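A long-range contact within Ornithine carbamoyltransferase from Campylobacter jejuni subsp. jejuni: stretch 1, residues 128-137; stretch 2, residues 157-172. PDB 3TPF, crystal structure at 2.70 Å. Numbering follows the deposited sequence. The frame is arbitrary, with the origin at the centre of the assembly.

Stretch 1, residues 128-137: QVLGDLFTIK
Stretch 2 157-172: NMCNSWLITAAILGFE

How do the two stretches lie against each other? Residues 128-137 are helical throughout, within a longer helix, and residues 157-169 form a second helix. The axes approach to 10.1 Å, with 56° between their N-to-C directions and a signed crossing angle of -56°. Register is set by Val129 and Trp162, whose CA atoms lie 6.5 Å apart. The contact buries 440 Å², both sides summed.

What does Val129 do? It covers the most surface, its CA-to-CB bond pointing toward the second helix and its chi1 t. This compact branched side chain fits a hole formed by Met158, Ser161, Trp162 and Thr165. Val129 CG2 lies 3.6 Å from Ser161 CB and over one face of the Trp162 indole, 4.1 Å from the five-membered ring centroid, a CH-pi contact. Val129 CG1 is 3.3 Å from Thr165 OG1, whose hydroxyl donates to Ser161 O at 2.7 Å, so its polarity is met within its own helix.

How is Trp162 held? Its CB leaves sideways, but chi1 -100° and chi2 113° bring the indole among Val129, Asp132, Leu133 and Ile136. At the ring edge, Trp162 NE1 donates a nearly straight hydrogen bond to Asp132 OD2 (3.3 Å, 174°), giving the buried indole nitrogen an acceptor. Ile136 CD1 (chi1 m, chi2 t) reaches Trp162 CH2 at 3.7 Å.

How does Leu133 extend the apolar contact? With chi1 -136° and chi2 38°, its CD1 lies 3.5 Å from Trp162 CH2 and 3.6 Å from Phe171 CE2, while Leu133 CD2 meets Leu169 CD1 (chi1 m, chi2 t) at 3.6 Å. Between Leu169 and Phe171, Gly170 leaves the helix at phi/psi 94/22, where a CB would jam against the preceding carbonyl O.

What closes the other end? Selenomethionine Met158, all three chi angles m, places SE 3.5 Å from Gln128 CG.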

# COMPACT_ATOMS: atom_id res chain seq x y z
N GLN B 128 19.37 -0.64 -11.82
CA GLN B 128 20.37 -1.38 -11.07
C GLN B 128 21.81 -1.06 -11.54
O GLN B 128 22.74 -0.83 -10.75
CB GLN B 128 20.08 -2.89 -11.16
CG GLN B 128 21.04 -3.71 -10.34
CD GLN B 128 20.95 -3.49 -8.80
OE1 GLN B 128 19.85 -3.27 -8.25
NE2 GLN B 128 22.11 -3.63 -8.09
N VAL B 129 21.99 -1.10 -12.84
CA VAL B 129 23.31 -0.80 -13.38
C VAL B 129 23.67 0.59 -13.02
O VAL B 129 24.80 0.83 -12.68
CB VAL B 129 23.34 -1.08 -14.83
CG1 VAL B 129 24.55 -0.46 -15.48
CG2 VAL B 129 23.20 -2.59 -15.03
N LEU B 130 22.73 1.52 -12.98
CA LEU B 130 23.13 2.90 -12.60
C LEU B 130 23.67 2.89 -11.20
O LEU B 130 24.61 3.59 -10.87
CB LEU B 130 21.99 3.88 -12.65
CG LEU B 130 21.66 4.55 -13.96
CD1 LEU B 130 20.45 5.34 -13.76
CD2 LEU B 130 22.75 5.44 -14.45
N GLY B 131 23.03 2.10 -10.35
CA GLY B 131 23.45 2.05 -8.92
C GLY B 131 24.80 1.37 -8.66
O GLY B 131 25.63 1.82 -7.88
N ASP B 132 25.02 0.32 -9.42
CA ASP B 132 26.30 -0.34 -9.50
C ASP B 132 27.38 0.67 -9.91
O ASP B 132 28.39 0.82 -9.23
CB ASP B 132 26.24 -1.51 -10.50
CG ASP B 132 25.43 -2.68 -9.97
OD1 ASP B 132 24.90 -2.60 -8.82
OD2 ASP B 132 25.40 -3.77 -10.65
N LEU B 133 27.13 1.40 -10.95
CA LEU B 133 28.05 2.46 -11.43
C LEU B 133 28.38 3.47 -10.36
O LEU B 133 29.54 3.77 -10.07
CB LEU B 133 27.39 3.19 -12.57
CG LEU B 133 28.20 3.51 -13.79
CD1 LEU B 133 29.14 2.39 -14.15
CD2 LEU B 133 27.19 3.65 -14.92
N PHE B 134 27.33 3.95 -9.71
CA PHE B 134 27.48 4.96 -8.62
C PHE B 134 28.46 4.42 -7.62
O PHE B 134 29.30 5.16 -7.05
CB PHE B 134 26.12 5.15 -7.93
CG PHE B 134 26.15 6.10 -6.78
CD1 PHE B 134 25.90 7.43 -6.98
CD2 PHE B 134 26.37 5.67 -5.50
CE1 PHE B 134 25.95 8.34 -5.93
CE2 PHE B 134 26.44 6.59 -4.44
CZ PHE B 134 26.22 7.92 -4.65
N THR B 135 28.30 3.12 -7.39
CA THR B 135 29.04 2.45 -6.31
C THR B 135 30.51 2.28 -6.64
O THR B 135 31.38 2.50 -5.83
CB THR B 135 28.42 1.11 -5.94
OG1 THR B 135 27.08 1.34 -5.47
CG2 THR B 135 29.24 0.52 -4.84
N ILE B 136 30.72 1.92 -7.89
CA ILE B 136 32.06 1.82 -8.44
C ILE B 136 32.82 3.16 -8.32
O ILE B 136 33.97 3.20 -7.95
CB ILE B 136 32.02 1.41 -9.92
CG1 ILE B 136 31.52 -0.04 -10.04
CG2 ILE B 136 33.40 1.56 -10.51
CD1 ILE B 136 31.17 -0.41 -11.45
N LYS B 137 32.11 4.23 -8.57
CA LYS B 137 32.70 5.55 -8.47
C LYS B 137 33.01 5.89 -7.01
O LYS B 137 34.04 6.45 -6.69
CB LYS B 137 31.76 6.56 -9.11
CG LYS B 137 32.24 8.00 -9.16
CD LYS B 137 31.52 8.80 -10.27
CE LYS B 137 32.10 10.24 -10.44
NZ LYS B 137 31.54 11.35 -9.58
N ASN B 157 18.93 -10.30 -17.90
CA ASN B 157 18.78 -8.81 -17.99
C ASN B 157 19.99 -8.00 -17.49
O ASN B 157 20.42 -7.05 -18.13
CB ASN B 157 17.50 -8.29 -17.28
CG ASN B 157 17.40 -8.74 -15.85
OD1 ASN B 157 18.37 -9.27 -15.26
ND2 ASN B 157 16.22 -8.56 -15.28
N MSE B 158 20.52 -8.42 -16.36
CA MSE B 158 21.68 -7.73 -15.71
C MSE B 158 22.91 -7.75 -16.61
O MSE B 158 23.67 -6.76 -16.70
CB MSE B 158 22.08 -8.44 -14.42
CG MSE B 158 21.29 -7.92 -13.25
SE MSE B 158 21.60 -6.01 -12.93
CE MSE B 158 23.55 -6.02 -12.53
N CYS B 159 23.09 -8.87 -17.29
CA CYS B 159 24.19 -9.06 -18.23
C CYS B 159 24.06 -8.12 -19.40
O CYS B 159 25.01 -7.46 -19.82
CB CYS B 159 24.19 -10.52 -18.74
SG CYS B 159 25.42 -10.84 -19.99
N ASN B 160 22.85 -8.11 -19.96
CA ASN B 160 22.53 -7.24 -21.06
C ASN B 160 22.84 -5.77 -20.71
O ASN B 160 23.49 -5.06 -21.45
CB ASN B 160 21.05 -7.30 -21.35
CG ASN B 160 20.62 -8.59 -21.92
OD1 ASN B 160 21.35 -9.27 -22.64
ND2 ASN B 160 19.38 -8.91 -21.66
N SER B 161 22.34 -5.35 -19.58
CA SER B 161 22.47 -3.97 -19.22
C SER B 161 23.91 -3.63 -18.87
O SER B 161 24.38 -2.52 -19.19
CB SER B 161 21.57 -3.65 -18.05
OG SER B 161 20.22 -3.73 -18.43
N TRP B 162 24.66 -4.59 -18.29
CA TRP B 162 26.13 -4.33 -18.11
C TRP B 162 26.86 -4.27 -19.44
O TRP B 162 27.74 -3.45 -19.65
CB TRP B 162 26.81 -5.25 -17.11
CG TRP B 162 26.98 -4.53 -15.76
CD1 TRP B 162 26.36 -4.86 -14.63
CD2 TRP B 162 27.71 -3.32 -15.47
NE1 TRP B 162 26.65 -3.93 -13.65
CE2 TRP B 162 27.49 -3.00 -14.14
CE3 TRP B 162 28.52 -2.50 -16.21
CZ2 TRP B 162 28.05 -1.93 -13.51
CZ3 TRP B 162 29.09 -1.41 -15.59
CH2 TRP B 162 28.83 -1.13 -14.24
N LEU B 163 26.44 -5.12 -20.34
CA LEU B 163 27.14 -5.21 -21.62
C LEU B 163 27.01 -3.87 -22.32
O LEU B 163 28.00 -3.25 -22.71
CB LEU B 163 26.59 -6.35 -22.51
CG LEU B 163 27.00 -6.43 -23.97
CD1 LEU B 163 28.52 -6.42 -24.06
CD2 LEU B 163 26.38 -7.65 -24.66
N ILE B 164 25.77 -3.43 -22.38
CA ILE B 164 25.37 -2.16 -22.98
C ILE B 164 26.03 -0.96 -22.37
O ILE B 164 26.52 -0.09 -23.08
CB ILE B 164 23.87 -1.93 -22.73
CG1 ILE B 164 23.10 -2.72 -23.77
CG2 ILE B 164 23.46 -0.46 -22.65
CD1 ILE B 164 21.64 -2.88 -23.34
N THR B 165 25.97 -0.89 -21.06
CA THR B 165 26.47 0.28 -20.34
C THR B 165 27.99 0.36 -20.49
O THR B 165 28.57 1.44 -20.65
CB THR B 165 26.18 0.22 -18.85
OG1 THR B 165 24.79 0.08 -18.68
CG2 THR B 165 26.68 1.45 -18.14
N ALA B 166 28.64 -0.81 -20.45
CA ALA B 166 30.09 -0.90 -20.66
C ALA B 166 30.43 -0.30 -22.03
O ALA B 166 31.35 0.50 -22.20
CB ALA B 166 30.48 -2.36 -20.60
N ALA B 167 29.59 -0.69 -22.95
CA ALA B 167 29.73 -0.35 -24.35
C ALA B 167 29.63 1.16 -24.55
O ALA B 167 30.39 1.75 -25.38
CB ALA B 167 28.63 -1.05 -25.18
N ILE B 168 28.69 1.76 -23.83
CA ILE B 168 28.46 3.19 -23.99
C ILE B 168 29.58 3.96 -23.33
O ILE B 168 30.15 4.89 -23.91
CB ILE B 168 27.11 3.66 -23.45
CG1 ILE B 168 25.96 3.06 -24.28
CG2 ILE B 168 27.02 5.17 -23.52
CD1 ILE B 168 24.57 3.17 -23.74
N LEU B 169 29.94 3.50 -22.14
CA LEU B 169 30.81 4.29 -21.28
C LEU B 169 32.27 4.21 -21.66
O LEU B 169 33.05 5.10 -21.32
CB LEU B 169 30.62 3.88 -19.86
CG LEU B 169 29.36 4.40 -19.12
CD1 LEU B 169 29.46 3.77 -17.74
CD2 LEU B 169 29.25 5.91 -18.96
N GLY B 170 32.62 3.14 -22.38
CA GLY B 170 34.02 2.88 -22.78
C GLY B 170 34.82 1.98 -21.82
O GLY B 170 36.06 1.96 -21.82
N PHE B 171 34.10 1.20 -21.04
CA PHE B 171 34.71 0.35 -20.04
C PHE B 171 35.33 -0.85 -20.69
O PHE B 171 35.09 -1.16 -21.85
CB PHE B 171 33.65 -0.19 -19.05
CG PHE B 171 33.22 0.78 -18.00
CD1 PHE B 171 33.55 2.13 -18.08
CD2 PHE B 171 32.44 0.34 -16.94
CE1 PHE B 171 33.10 3.01 -17.11
CE2 PHE B 171 32.03 1.21 -15.96
CZ PHE B 171 32.37 2.55 -16.04
N GLU B 172 36.15 -1.51 -19.89
CA GLU B 172 36.78 -2.75 -20.34
C GLU B 172 36.04 -3.80 -19.61
O GLU B 172 36.07 -3.82 -18.40
CB GLU B 172 38.24 -2.79 -19.96
CG GLU B 172 38.93 -4.10 -20.28
CD GLU B 172 40.44 -4.07 -20.03
OE1 GLU B 172 41.04 -2.96 -19.91
OE2 GLU B 172 41.01 -5.18 -19.97